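Local coordinates for protein probable amidase (Thermus thermophilus, PDB 2DC0) that is a probable amidase of the amidase signature family, an alpha/beta protein built round a large mixed beta sheet, at residues G150-V155 and R173-F178; L398-A401 and P407-L410. One frame throughout, in Å; residues are numbered along the deposited sequence.

Contact 1 of 2, residues G150-V155 and R173-F178; sequences GSAVAV and RIPAGF
Ala152 and Pro175 are where helix 149-157 meets helix 173-179, and they do so through very little surface, 79 Å² in all. The chain comes into the first helix from the glycine- and serine-rich run that marks amidase signature sequences. Gly150 starts the segment by settling into the helical ladder, its O accepting from Ala154 N at 2.9 Å. Ser151 turns aside from the second helix, and its OG is buried but tied to the hydroxyls of Thr115 and Ser163.

Next comes Ala152, whose methyl is directed toward the facing helix. Its CB sits 3.7 Å from Pro175 CB, so it meets one corner of the proline ring, and 3.6 Å from Pro175 O. The approach is by van der Waals contact alone, and with so small a side chain between them the backbones come close: Ala152 CA is 5.6 Å from Ala176 CA. Pro175 lies in the first turn of its helix, where its lack of an N-H costs no helical bond, and its carbonyl oxygen is engaged by Asn179 ND2.

Beyond this point Val153 reaches Ala144 and Asn179, the latter at the far end of the second helix. Val155 packs on Leu209. That leucine, on strand 206-210 of the large sheet, also receives Ser151, Ala152 and Ala176, so both helices rest on one strand residue as they run past each other.

Contact 2 of 2, residues L398-A401 and P407-L410; sequences LPFA and PVGL
The ring of Phe400 lies across the neighbouring strand, clasped between two apolar groups: Ala401 CB stands 3.8 Å above its plane, over the centre, and Leu410 CD1 lies over the opposite face. Its chi1 of 93° is well off a staggered value and swings the ring out over 407-410. There Phe400 CE2 meets Val408 CG1 at 3.7 Å, the two side chains meeting at a slant, while Gly409 O comes up to the ring edge, 3.4 Å from Phe400 CE2. Against Leu410 the crossing is near a right angle, with Phe400 CD2 3.5 Å from Leu410 CB.

Phe400 belongs to a classic beta bulge in the antiparallel hairpin of strands 395-403 and 406-413. Phe400 and Ala401 together face Val408, whose carbonyl oxygen takes both their N-H groups. The Phe400 N bond to Val408 O is the straighter (168° at the hydrogen, 3.1 Å); the bond from Ala401 N to Val408 O is longer, 3.3 Å, but its donor lies in the carbonyl plane. Val408 N answers to Ala401 O, approaching well above that carbonyl's plane.

On the Leu398 side of the bulge, Leu398 and Leu410 form a hydrogen-bonded pair, Leu410 N reaching Leu398 O at 2.7 Å. Their side chains run side by side. With chi1 at 40°, Leu398 holds CG between its own N and carbonyl carbon, and its CD1 presses on Leu410 CB at 3.6 Å. On this face, Ala401, Val408 and Leu410 meet helix 251-263 through Ala256, Val253, Phe257 and Leu260.

In the fold
Both contacts are buried within the one chain, with contact 1 the more central: its centre is about 7 Å from that of the chain, against about 14 Å for contact 2, where several residues are partly exposed. Contact 1 is two helices touching by an alanine and a proline, each helix bonding its own backbone; contact 2 is two sheet strands bonded to one another, with larger side chains and 374 Å² buried. They hold different elements but adjoin, centres about 12 Å apart: Gly177 O of contact 1 packs on Pro407 CB of contact 2 at 3.4 Å, seating helix 173-179 against strand 406-413.

Contact 1 of 2, residues G150-V155 and R173-F178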
loop_
_atom_site.group_PDB
_atom_site.type_symbol
_atom_site.label_atom_id
_atom_site.label_comp_id
_atom_site.label_asym_id
_atom_site.label_seq_id
_atom_site.Cartn_x
_atom_site.Cartn_y
_atom_site.Cartn_z
ATOM N N GLY A 150 -27.933 10.039 -1.925
ATOM C CA GLY A 150 -29.044 10.240 -1.020
ATOM C C GLY A 150 -28.554 10.584 0.370
ATOM O O GLY A 150 -29.151 11.414 1.044
ATOM N N SER A 151 -27.468 9.953 0.806
ATOM C CA SER A 151 -26.933 10.225 2.134
ATOM C C SER A 151 -26.456 11.663 2.292
ATOM O O SER A 151 -26.721 12.298 3.311
ATOM C CB SER A 151 -25.783 9.269 2.464
ATOM O OG SER A 151 -26.260 7.964 2.727
ATOM N N ALA A 152 -25.750 12.177 1.290
ATOM C CA ALA A 152 -25.243 13.541 1.350
ATOM C C ALA A 152 -26.394 14.554 1.326
ATOM O O ALA A 152 -26.397 15.523 2.084
ATOM C CB ALA A 152 -24.288 13.797 0.181
ATOM N N VAL A 153 -27.369 14.323 0.456
ATOM C CA VAL A 153 -28.513 15.215 0.343
ATOM C C VAL A 153 -29.340 15.201 1.628
ATOM O O VAL A 153 -29.815 16.248 2.085
ATOM C CB VAL A 153 -29.412 14.810 -0.851
ATOM C CG1 VAL A 153 -30.683 15.656 -0.872
ATOM C CG2 VAL A 153 -28.642 14.986 -2.154
ATOM N N ALA A 154 -29.510 14.018 2.215
ATOM C CA ALA A 154 -30.273 13.896 3.456
ATOM C C ALA A 154 -29.607 14.729 4.552
ATOM O O ALA A 154 -30.267 15.510 5.245
ATOM C CB ALA A 154 -30.352 12.428 3.880
ATOM N N VAL A 155 -28.294 14.569 4.695
ATOM C CA VAL A 155 -27.531 15.308 5.701
ATOM C C VAL A 155 -27.586 16.815 5.438
ATOM O O VAL A 155 -27.734 17.615 6.366
ATOM C CB VAL A 155 -26.047 14.841 5.727
ATOM C CG1 VAL A 155 -25.223 15.719 6.667
ATOM C CG2 VAL A 155 -25.981 13.390 6.181
ATOM N N ARG A 173 -16.714 11.512 -0.747
ATOM C CA ARG A 173 -16.213 12.865 -0.951
ATOM C C ARG A 173 -16.912 13.649 -2.065
ATOM O O ARG A 173 -17.219 14.832 -1.895
ATOM C CB ARG A 173 -14.702 12.797 -1.191
ATOM C CG ARG A 173 -13.961 12.244 0.027
ATOM C CD ARG A 173 -12.576 11.716 -0.325
ATOM N NE ARG A 173 -12.652 10.455 -1.061
ATOM C CZ ARG A 173 -11.722 10.040 -1.913
ATOM N NH1 ARG A 173 -10.647 10.793 -2.137
ATOM N NH2 ARG A 173 -11.864 8.875 -2.545
ATOM N N ILE A 174 -17.180 13.001 -3.196
ATOM C CA ILE A 174 -17.839 13.677 -4.313
ATOM C C ILE A 174 -19.230 14.208 -3.945
ATOM O O ILE A 174 -19.518 15.383 -4.141
ATOM C CB ILE A 174 -17.917 12.740 -5.549
ATOM C CG1 ILE A 174 -16.488 12.476 -6.055
ATOM C CG2 ILE A 174 -18.760 13.381 -6.658
ATOM C CD1 ILE A 174 -16.365 11.304 -6.987
ATOM N N PRO A 175 -20.113 13.349 -3.408
ATOM C CA PRO A 175 -21.439 13.868 -3.054
ATOM C C PRO A 175 -21.369 14.905 -1.929
ATOM O O PRO A 175 -22.175 15.840 -1.886
ATOM C CB PRO A 175 -22.229 12.609 -2.677
ATOM C CG PRO A 175 -21.176 11.647 -2.230
ATOM C CD PRO A 175 -20.037 11.893 -3.201
ATOM N N ALA A 176 -20.402 14.756 -1.027
ATOM C CA ALA A 176 -20.247 15.724 0.058
ATOM C C ALA A 176 -19.923 17.076 -0.565
ATOM O O ALA A 176 -20.517 18.090 -0.207
ATOM C CB ALA A 176 -19.117 15.295 1.004
ATOM N N GLY A 177 -18.980 17.082 -1.505
ATOM C CA GLY A 177 -18.601 18.322 -2.161
ATOM C C GLY A 177 -19.774 18.956 -2.890
ATOM O O GLY A 177 -20.068 20.134 -2.702
ATOM N N PHE A 178 -20.441 18.156 -3.719
ATOM C CA PHE A 178 -21.591 18.582 -4.507
ATOM C C PHE A 178 -22.718 19.212 -3.697
ATOM O O PHE A 178 -23.357 20.176 -4.139
ATOM C CB PHE A 178 -22.175 17.381 -5.261
ATOM C CG PHE A 178 -21.483 17.060 -6.561
ATOM C CD1 PHE A 178 -20.119 17.268 -6.726
ATOM C CD2 PHE A 178 -22.208 16.505 -7.613
ATOM C CE1 PHE A 178 -19.483 16.930 -7.922
ATOM C CE2 PHE A 178 -21.587 16.161 -8.811
ATOM C CZ PHE A 178 -20.218 16.375 -8.964
#

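Contact 2 of 2, residues L398-A401 and P407-L410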
loop_
_atom_site.group_PDB
_atom_site.type_symbol
_atom_site.label_atom_id
_atom_site.label_comp_id
_atom_site.label_asym_id
_atom_site.label_seq_id
_atom_site.Cartn_x
_atom_site.Cartn_y
_atom_site.Cartn_z
ATOM N N LEU A 398 -14.508 18.715 2.770
ATOM C CA LEU A 398 -15.287 19.734 3.469
ATOM C C LEU A 398 -15.483 20.942 2.560
ATOM O O LEU A 398 -14.637 21.231 1.710
ATOM C CB LEU A 398 -14.600 20.172 4.778
ATOM C CG LEU A 398 -13.078 20.373 4.885
ATOM C CD1 LEU A 398 -12.488 20.941 3.626
ATOM C CD2 LEU A 398 -12.818 21.296 6.082
ATOM N N PRO A 399 -16.603 21.665 2.727
ATOM C CA PRO A 399 -16.903 22.845 1.905
ATOM C C PRO A 399 -15.872 23.944 2.039
ATOM O O PRO A 399 -15.422 24.234 3.142
ATOM C CB PRO A 399 -18.273 23.297 2.420
ATOM C CG PRO A 399 -18.864 22.047 2.995
ATOM C CD PRO A 399 -17.689 21.416 3.691
ATOM N N PHE A 400 -15.501 24.565 0.925
ATOM C CA PHE A 400 -14.524 25.640 0.995
ATOM C C PHE A 400 -14.844 26.789 0.041
ATOM O O PHE A 400 -14.290 27.878 0.175
ATOM C CB PHE A 400 -13.110 25.090 0.731
ATOM C CG PHE A 400 -12.665 25.176 -0.709
ATOM C CD1 PHE A 400 -11.882 26.240 -1.150
ATOM C CD2 PHE A 400 -13.000 24.172 -1.615
ATOM C CE1 PHE A 400 -11.434 26.300 -2.471
ATOM C CE2 PHE A 400 -12.558 24.222 -2.935
ATOM C CZ PHE A 400 -11.772 25.285 -3.365
ATOM N N ALA A 401 -15.742 26.559 -0.911
ATOM C CA ALA A 401 -16.093 27.612 -1.860
ATOM C C ALA A 401 -17.470 27.425 -2.498
ATOM O O ALA A 401 -18.147 26.417 -2.273
ATOM C CB ALA A 401 -15.021 27.700 -2.948
ATOM N N PRO A 407 -22.110 24.506 -4.012
ATOM C CA PRO A 407 -21.027 24.119 -3.104
ATOM C C PRO A 407 -19.865 23.487 -3.860
ATOM O O PRO A 407 -20.066 22.783 -4.851
ATOM C CB PRO A 407 -21.695 23.102 -2.173
ATOM C CG PRO A 407 -23.138 23.504 -2.194
ATOM C CD PRO A 407 -23.366 23.834 -3.644
ATOM N N VAL A 408 -18.653 23.758 -3.387
ATOM C CA VAL A 408 -17.440 23.188 -3.959
ATOM C C VAL A 408 -16.626 22.701 -2.769
ATOM O O VAL A 408 -16.333 23.479 -1.863
ATOM C CB VAL A 408 -16.595 24.228 -4.708
ATOM C CG1 VAL A 408 -15.347 23.546 -5.278
ATOM C CG2 VAL A 408 -17.402 24.863 -5.825
ATOM N N GLY A 409 -16.261 21.424 -2.764
ATOM C CA GLY A 409 -15.509 20.895 -1.641
ATOM C C GLY A 409 -13.999 20.850 -1.768
ATOM O O GLY A 409 -13.444 20.932 -2.869
ATOM N N LEU A 410 -13.336 20.716 -0.622
ATOM C CA LEU A 410 -11.878 20.650 -0.545
ATOM C C LEU A 410 -11.447 19.321 0.056
ATOM O O LEU A 410 -12.069 18.822 0.997
ATOM C CB LEU A 410 -11.338 21.781 0.338
ATOM C CG LEU A 410 -9.825 21.828 0.569
ATOM C CD1 LEU A 410 -9.123 22.289 -0.716
ATOM C CD2 LEU A 410 -9.500 22.804 1.706
#